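Local coordinates for protein Pts system, fructose-specific iiabc component (Borrelia burgdorferi, PDB 5DLE) that forms the IIB domain of a membrane-bound phosphotransferase-system fructose transporter, which probably passes phosphate on to incoming fructose to give fructose 1-phosphate, at residues His26-Glu37 and Thr93-Ile104. Sequence-based numbering, arbitrary orientation. Where two conformers were deposited one is given.
Sequences HTYIAAKKIENE and TVKAINNTENII
Thr93 OG1 is gripped by two groups: ND1 of His26 donates to it over 3.1 Å, with an N-H...O angle of 153°, and Asp75 OD2 is its second hydrogen-bonding partner. The hydroxyl lies near the plane of the imidazole, at the ring edge, while one face of the ring carries Ile97 CD1, offset toward the rim. His26 of the third subunit stacks on this ring, and both His26 and Thr93 touch Cys20, in the loop after strand 13-19, probably the cysteine that carries the phosphate, as in related IIB domains; the contact thus sets the start of helix 25-40 beside it.

Ile97 is the central knob. It settles among His26, Ile29, Ala30 and Lys33, and its CG1 comes 3.7 Å from Ala30 CA, an approach that the small alanine permits. In the conformer described, Lys33 passes across Ile97 at about a right angle, its CD resting on CG2; a bend at chi3 then carries NZ to Ile97 O in a 2.9 Å hydrogen bond, the donor tilted from the carbonyl plane, though a second conformer makes this bond less certain.

The pairing illustrates how a doubly wound sheet whose four main strands are parallel, the IIB fold related to low-molecular-weight phosphatases, is covered on one face: helix 25-40 and the broken C-terminal helix lie side by side, Ala30 and Ile34 reaching strand 13-19 while Ala96 meets strand 88-91. Helix 93-98 crosses segment 26-37 at 38°, helix 100-104 at 66° in the opposite sense. Thr100 binds Ala96 O through OG1 at 2.7 Å, leaving its CG2, anti to the backbone N, to press on Lys33 O and Ile34. Farther along, Glu37 OE2, held by Gln41 NE2, lies 4.5 Å from Glu101 OE2, a like-charged pair at the partly exposed end.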
ATOM      1  N   HIS A  26       3.066  -3.876  -1.579  1.00 11.48           N
ATOM      2  CA  HIS A  26       3.434  -4.701  -2.739  1.00  9.87           C
ATOM      3  C   HIS A  26       3.850  -6.104  -2.330  1.00 12.79           C
ATOM      4  O   HIS A  26       3.528  -7.074  -3.039  1.00 11.65           O
ATOM      5  CB  HIS A  26       4.529  -4.078  -3.587  1.00 11.39           C
ATOM      6  CG  HIS A  26       4.017  -3.002  -4.493  1.00 11.78           C
ATOM      7  ND1 HIS A  26       4.609  -2.729  -5.705  1.00 15.49           N
ATOM      8  CD2 HIS A  26       3.021  -2.098  -4.340  1.00 12.70           C
ATOM      9  CE1 HIS A  26       3.991  -1.693  -6.271  1.00 14.83           C
ATOM     10  NE2 HIS A  26       3.024  -1.293  -5.465  1.00 13.50           N
ATOM     11  N   THR A  27       4.585  -6.231  -1.221  1.00 12.22           N
ATOM     12  CA  THR A  27       4.989  -7.570  -0.749  1.00 11.17           C
ATOM     13  C   THR A  27       3.771  -8.455  -0.559  1.00 10.96           C
ATOM     14  O   THR A  27       3.751  -9.621  -1.033  1.00 12.03           O
ATOM     15  CB  THR A  27       5.731  -7.421   0.570  1.00 12.27           C
ATOM     16  OG1 THR A  27       6.940  -6.713   0.314  1.00 14.83           O
ATOM     17  CG2 THR A  27       6.060  -8.754   1.199  1.00 12.97           C
ATOM     18  N   TYR A  28       2.752  -7.931   0.128  1.00 12.61           N
ATOM     19  CA  TYR A  28       1.596  -8.764   0.465  1.00  9.98           C
ATOM     20  C   TYR A  28       0.634  -8.880  -0.700  1.00 12.09           C
ATOM     21  O   TYR A  28      -0.024  -9.925  -0.857  1.00 13.17           O
ATOM     22  CB  TYR A  28       0.858  -8.193   1.711  1.00 11.89           C
ATOM     23  CG  TYR A  28       1.481  -8.711   2.995  1.00 10.07           C
ATOM     24  CD1 TYR A  28       2.627  -8.165   3.501  1.00 13.95           C
ATOM     25  CD2 TYR A  28       0.944  -9.813   3.643  1.00 13.39           C
ATOM     26  CE1 TYR A  28       3.240  -8.655   4.635  1.00 18.10           C
ATOM     27  CE2 TYR A  28       1.545 -10.325   4.755  1.00 16.37           C
ATOM     28  CZ  TYR A  28       2.683  -9.748   5.247  1.00 18.46           C
ATOM     29  OH  TYR A  28       3.285 -10.258   6.380  1.00 22.74           O
ATOM     30  N   ILE A  29       0.478  -7.820  -1.517  1.00 11.20           N
ATOM     31  CA  ILE A  29      -0.411  -7.976  -2.663  1.00 12.03           C
ATOM     32  C   ILE A  29       0.160  -9.038  -3.610  1.00 12.66           C
ATOM     33  O   ILE A  29      -0.572  -9.898  -4.115  1.00 13.10           O
ATOM     34  CB  ILE A  29      -0.608  -6.632  -3.394  1.00 10.15           C
ATOM     35  CG1 ILE A  29      -1.369  -5.657  -2.481  1.00 10.81           C
ATOM     36  CG2 ILE A  29      -1.467  -6.850  -4.657  1.00 13.17           C
ATOM     37  CD1 ILE A  29      -1.294  -4.201  -3.004  1.00 13.48           C
ATOM     38  N   ALA A  30       1.472  -8.942  -3.922  1.00 12.00           N
ATOM     39  CA  ALA A  30       2.073  -9.939  -4.797  1.00 10.48           C
ATOM     40  C   ALA A  30       1.900 -11.334  -4.214  1.00 11.05           C
ATOM     41  O   ALA A  30       1.545 -12.284  -4.944  1.00 11.94           O
ATOM     42  CB  ALA A  30       3.553  -9.631  -5.034  1.00 12.35           C
ATOM     43  N   ALA A  31       2.082 -11.464  -2.898  1.00 13.12           N
ATOM     44  CA  ALA A  31       1.987 -12.807  -2.301  1.00 12.16           C
ATOM     45  C   ALA A  31       0.593 -13.362  -2.415  1.00 13.32           C
ATOM     46  O   ALA A  31       0.410 -14.530  -2.810  1.00 13.71           O
ATOM     47  CB  ALA A  31       2.417 -12.769  -0.837  1.00 13.15           C
ATOM     48  N   LYS A  32      -0.405 -12.532  -2.091  1.00 13.82           N
ATOM     49  CA  LYS A  32      -1.770 -13.023  -2.067  1.00 13.26           C
ATOM     50  C   LYS A  32      -2.264 -13.274  -3.478  1.00 13.47           C
ATOM     51  O   LYS A  32      -2.983 -14.254  -3.722  1.00 14.91           O
ATOM     52  CB  LYS A  32      -2.659 -12.056  -1.301  1.00 14.51           C
ATOM     53  CG  LYS A  32      -4.051 -12.536  -1.042  1.00 16.16           C
ATOM     54  CD  LYS A  32      -4.117 -13.879  -0.246  1.00 20.17           C
ATOM     55  CE  LYS A  32      -5.566 -14.222  -0.134  1.00 27.08           C
ATOM     56  NZ  LYS A  32      -5.774 -15.610   0.353  1.00 28.44           N
ATOM     57  N   LYS A  33      -1.878 -12.446  -4.449  1.00 13.00           N
ATOM     58  CA  LYS A  33      -2.308 -12.731  -5.819  0.60 12.00           C
ATOM     59  C   LYS A  33      -1.647 -13.994  -6.340  1.00 13.27           C
ATOM     60  O   LYS A  33      -2.295 -14.786  -7.046  1.00 15.32           O
ATOM     61  CB  LYS A  33      -2.027 -11.558  -6.748  0.60 16.84           C
ATOM     62  CG  LYS A  33      -2.884 -10.379  -6.370  0.60 16.22           C
ATOM     63  CD  LYS A  33      -2.870  -9.323  -7.415  0.60 20.84           C
ATOM     64  CE  LYS A  33      -3.899  -9.602  -8.517  0.60 21.80           C
ATOM     65  NZ  LYS A  33      -4.011  -8.318  -9.304  0.60 25.12           N
ATOM     66  N   ILE A  34      -0.368 -14.208  -6.006  1.00 13.75           N
ATOM     67  CA  ILE A  34       0.291 -15.455  -6.441  1.00 12.48           C
ATOM     68  C   ILE A  34      -0.387 -16.657  -5.788  1.00 15.35           C
ATOM     69  O   ILE A  34      -0.628 -17.674  -6.456  1.00 16.43           O
ATOM     70  CB  ILE A  34       1.793 -15.396  -6.107  1.00 11.31           C
ATOM     71  CG1 ILE A  34       2.487 -14.429  -7.073  1.00 14.05           C
ATOM     72  CG2 ILE A  34       2.435 -16.812  -6.208  1.00 15.51           C
ATOM     73  CD1 ILE A  34       3.906 -14.114  -6.654  1.00 15.48           C
ATOM     74  N   GLU A  35      -0.680 -16.568  -4.486  1.00 14.60           N
ATOM     75  CA  GLU A  35      -1.382 -17.669  -3.794  1.00 13.47           C
ATOM     76  C   GLU A  35      -2.735 -17.950  -4.436  1.00 16.08           C
ATOM     77  O   GLU A  35      -3.066 -19.110  -4.682  1.00 16.85           O
ATOM     78  CB  GLU A  35      -1.551 -17.330  -2.313  1.00 15.72           C
ATOM     79  CG  GLU A  35      -0.240 -17.367  -1.541  1.00 14.42           C
ATOM     80  CD  GLU A  35      -0.295 -16.692  -0.170  1.00 28.60           C
ATOM     81  OE1 GLU A  35      -1.377 -16.176   0.237  1.00 31.04           O
ATOM     82  OE2 GLU A  35       0.771 -16.656   0.486  1.00 26.88           O
ATOM     83  N   ASN A  36      -3.532 -16.910  -4.716  1.00 16.79           N
ATOM     84  CA  ASN A  36      -4.864 -17.149  -5.279  1.00 14.91           C
ATOM     85  C   ASN A  36      -4.771 -17.753  -6.666  1.00 18.90           C
ATOM     86  O   ASN A  36      -5.568 -18.628  -7.002  1.00 19.50           O
ATOM     87  CB  ASN A  36      -5.678 -15.848  -5.330  1.00 14.74           C
ATOM     88  CG  ASN A  36      -6.207 -15.428  -3.966  1.00 17.86           C
ATOM     89  OD1 ASN A  36      -6.302 -16.266  -3.051  1.00 20.80           O
ATOM     90  ND2 ASN A  36      -6.644 -14.184  -3.847  1.00 14.28           N
ATOM     91  N   GLU A  37      -3.855 -17.268  -7.502  1.00 15.93           N
ATOM     92  CA  GLU A  37      -3.768 -17.762  -8.876  1.00 17.04           C
ATOM     93  C   GLU A  37      -3.174 -19.167  -8.917  1.00 21.59           C
ATOM     94  O   GLU A  37      -3.608 -20.007  -9.723  1.00 20.38           O
ATOM     95  CB  GLU A  37      -2.960 -16.788  -9.730  1.00 17.83           C
ATOM     96  CG  GLU A  37      -2.860 -17.201 -11.202  1.00 19.99           C
ATOM     97  CD  GLU A  37      -4.216 -17.171 -11.943  1.00 23.13           C
ATOM     98  OE1 GLU A  37      -5.106 -16.350 -11.613  1.00 27.96           O
ATOM     99  OE2 GLU A  37      -4.358 -17.989 -12.884  1.00 27.02           O
ATOM    100  N   THR A  93       7.704  -6.907  -8.464  1.00 13.48           N
ATOM    101  CA  THR A  93       6.381  -7.032  -7.846  1.00 13.01           C
ATOM    102  C   THR A  93       5.267  -6.474  -8.724  1.00 12.80           C
ATOM    103  O   THR A  93       4.167  -7.030  -8.744  1.00 14.38           O
ATOM    104  CB  THR A  93       6.316  -6.419  -6.449  1.00 14.19           C
ATOM    105  OG1 THR A  93       6.533  -5.002  -6.471  1.00 13.93           O
ATOM    106  CG2 THR A  93       7.245  -7.112  -5.455  1.00 15.42           C
ATOM    107  N   VAL A  94       5.508  -5.375  -9.466  1.00 12.99           N
ATOM    108  CA  VAL A  94       4.495  -4.841 -10.364  1.00 11.62           C
ATOM    109  C   VAL A  94       4.063  -5.900 -11.377  1.00 14.48           C
ATOM    110  O   VAL A  94       2.869  -6.077 -11.638  1.00 16.36           O
ATOM    111  CB  VAL A  94       5.043  -3.571 -11.050  1.00 15.96           C
ATOM    112  CG1 VAL A  94       4.212  -3.212 -12.236  1.00 17.77           C
ATOM    113  CG2 VAL A  94       5.033  -2.432 -10.060  1.00 17.14           C
ATOM    114  N   LYS A  95       5.030  -6.614 -11.978  1.00 15.35           N
ATOM    115  CA  LYS A  95       4.649  -7.601 -12.987  1.00 18.86           C
ATOM    116  C   LYS A  95       3.914  -8.768 -12.344  1.00 15.04           C
ATOM    117  O   LYS A  95       2.921  -9.267 -12.890  1.00 19.60           O
ATOM    118  CB  LYS A  95       5.886  -8.080 -13.734  1.00 21.62           C
ATOM    119  N   ALA A  96       4.364  -9.197 -11.160  1.00 13.72           N
ATOM    120  CA  ALA A  96       3.689 -10.304 -10.478  1.00 13.24           C
ATOM    121  C   ALA A  96       2.256  -9.925 -10.113  1.00 18.41           C
ATOM    122  O   ALA A  96       1.340 -10.769 -10.128  1.00 18.60           O
ATOM    123  CB  ALA A  96       4.473 -10.711  -9.236  1.00 15.21           C
ATOM    124  N   ILE A  97       2.038  -8.663  -9.760  1.00 13.48           N
ATOM    125  CA  ILE A  97       0.698  -8.226  -9.377  1.00 13.97           C
ATOM    126  C   ILE A  97      -0.203  -8.063 -10.580  1.00 17.46           C
ATOM    127  O   ILE A  97      -1.390  -8.420 -10.524  1.00 16.75           O
ATOM    128  CB  ILE A  97       0.798  -6.922  -8.567  1.00 12.10           C
ATOM    129  CG1 ILE A  97       1.423  -7.249  -7.211  1.00 13.54           C
ATOM    130  CG2 ILE A  97      -0.599  -6.269  -8.411  1.00 14.61           C
ATOM    131  CD1 ILE A  97       1.889  -5.976  -6.430  1.00 12.35           C
ATOM    132  N   ASN A  98       0.324  -7.523 -11.684  1.00 16.23           N
ATOM    133  CA  ASN A  98      -0.529  -7.198 -12.815  1.00 15.69           C
ATOM    134  C   ASN A  98      -0.586  -8.282 -13.877  1.00 17.61           C
ATOM    135  O   ASN A  98      -1.454  -8.206 -14.760  1.00 22.27           O
ATOM    136  CB  ASN A  98      -0.068  -5.881 -13.451  1.00 17.17           C
ATOM    137  CG  ASN A  98      -0.464  -4.701 -12.609  1.00 19.80           C
ATOM    138  OD1 ASN A  98      -1.332  -4.813 -11.738  1.00 19.83           O
ATOM    139  ND2 ASN A  98       0.164  -3.552 -12.856  1.00 21.70           N
ATOM    140  N   ASN A  99       0.271  -9.297 -13.798  1.00 16.32           N
ATOM    141  CA  ASN A  99       0.336 -10.326 -14.833  0.58 17.90           C
ATOM    142  C   ASN A  99       0.350 -11.708 -14.211  1.00 17.70           C
ATOM    143  O   ASN A  99       1.042 -12.589 -14.698  1.00 16.80           O
ATOM    144  CB  ASN A  99       1.586 -10.141 -15.701  0.58 19.60           C
ATOM    145  CG  ASN A  99       1.479 -10.817 -17.073  0.58 18.68           C
ATOM    146  OD1 ASN A  99       0.385 -11.056 -17.587  0.58 21.93           O
ATOM    147  ND2 ASN A  99       2.623 -11.069 -17.691  0.58 19.53           N
ATOM    148  N   THR A 100      -0.415 -11.914 -13.127  1.00 16.51           N
ATOM    149  CA  THR A 100      -0.193 -13.073 -12.271  1.00 14.05           C
ATOM    150  C   THR A 100      -0.478 -14.399 -12.985  1.00 14.51           C
ATOM    151  O   THR A 100       0.288 -15.354 -12.836  1.00 18.00           O
ATOM    152  CB  THR A 100      -1.067 -13.001 -11.012  1.00 16.05           C
ATOM    153  OG1 THR A 100      -1.158 -11.658 -10.502  1.00 17.60           O
ATOM    154  CG2 THR A 100      -0.459 -13.912  -9.942  1.00 16.47           C
ATOM    155  N   GLU A 101      -1.594 -14.457 -13.728  1.00 17.66           N
ATOM    156  CA  GLU A 101      -1.965 -15.685 -14.432  1.00 19.62           C
ATOM    157  C   GLU A 101      -0.856 -16.113 -15.367  1.00 19.59           C
ATOM    158  O   GLU A 101      -0.425 -17.281 -15.359  1.00 20.70           O
ATOM    159  CB  GLU A 101      -3.254 -15.442 -15.207  1.00 21.65           C
ATOM    160  CG  GLU A 101      -3.736 -16.632 -16.039  1.00 32.89           C
ATOM    161  CD  GLU A 101      -4.910 -16.224 -16.926  1.00 46.06           C
ATOM    162  OE1 GLU A 101      -4.895 -15.095 -17.491  1.00 50.83           O
ATOM    163  OE2 GLU A 101      -5.853 -17.020 -17.040  1.00 55.34           O
ATOM    164  N   ASN A 102      -0.381 -15.180 -16.188  1.00 19.37           N
ATOM    165  CA  ASN A 102       0.653 -15.508 -17.145  1.00 21.45           C
ATOM    166  C   ASN A 102       1.955 -15.870 -16.445  1.00 20.94           C
ATOM    167  O   ASN A 102       2.638 -16.813 -16.862  1.00 21.91           O
ATOM    168  CB  ASN A 102       0.812 -14.347 -18.124  1.00 20.93           C
ATOM    169  CG  ASN A 102      -0.357 -14.254 -19.117  1.00 25.81           C
ATOM    170  OD1 ASN A 102      -1.100 -15.223 -19.334  1.00 24.52           O
ATOM    171  ND2 ASN A 102      -0.524 -13.074 -19.730  1.00 28.60           N
ATOM    172  N   ILE A 103       2.295 -15.176 -15.351  1.00 20.32           N
ATOM    173  CA  ILE A 103       3.555 -15.473 -14.679  0.71 22.49           C
ATOM    174  C   ILE A 103       3.554 -16.881 -14.101  1.00 22.61           C
ATOM    175  O   ILE A 103       4.565 -17.592 -14.179  1.00 25.22           O
ATOM    176  CB  ILE A 103       3.839 -14.409 -13.617  0.71 23.96           C
ATOM    177  CG1 ILE A 103       4.485 -13.216 -14.299  0.71 22.52           C
ATOM    178  CG2 ILE A 103       4.713 -14.958 -12.480  0.71 28.61           C
ATOM    179  CD1 ILE A 103       4.471 -12.009 -13.440  0.71 22.90           C
ATOM    180  N   ILE A 104       2.444 -17.312 -13.502  1.00 21.00           N
ATOM    181  CA  ILE A 104       2.357 -18.676 -12.966  0.64 20.31           C
ATOM    182  C   ILE A 104       2.598 -19.672 -14.086  1.00 21.72           C
ATOM    183  O   ILE A 104       3.364 -20.633 -13.954  1.00 21.78           O
ATOM    184  CB  ILE A 104       0.978 -18.927 -12.316  0.64 21.33           C
ATOM    185  CG1 ILE A 104       0.750 -18.053 -11.067  0.64 22.97           C
ATOM    186  CG2 ILE A 104       0.789 -20.429 -11.992  0.64 22.76           C
ATOM    187  CD1 ILE A 104       1.803 -18.210 -10.018  0.64 21.78           C
TER
HETATM  188  O   HOH W   1      -6.129 -19.003 -14.231  1.00 47.81           O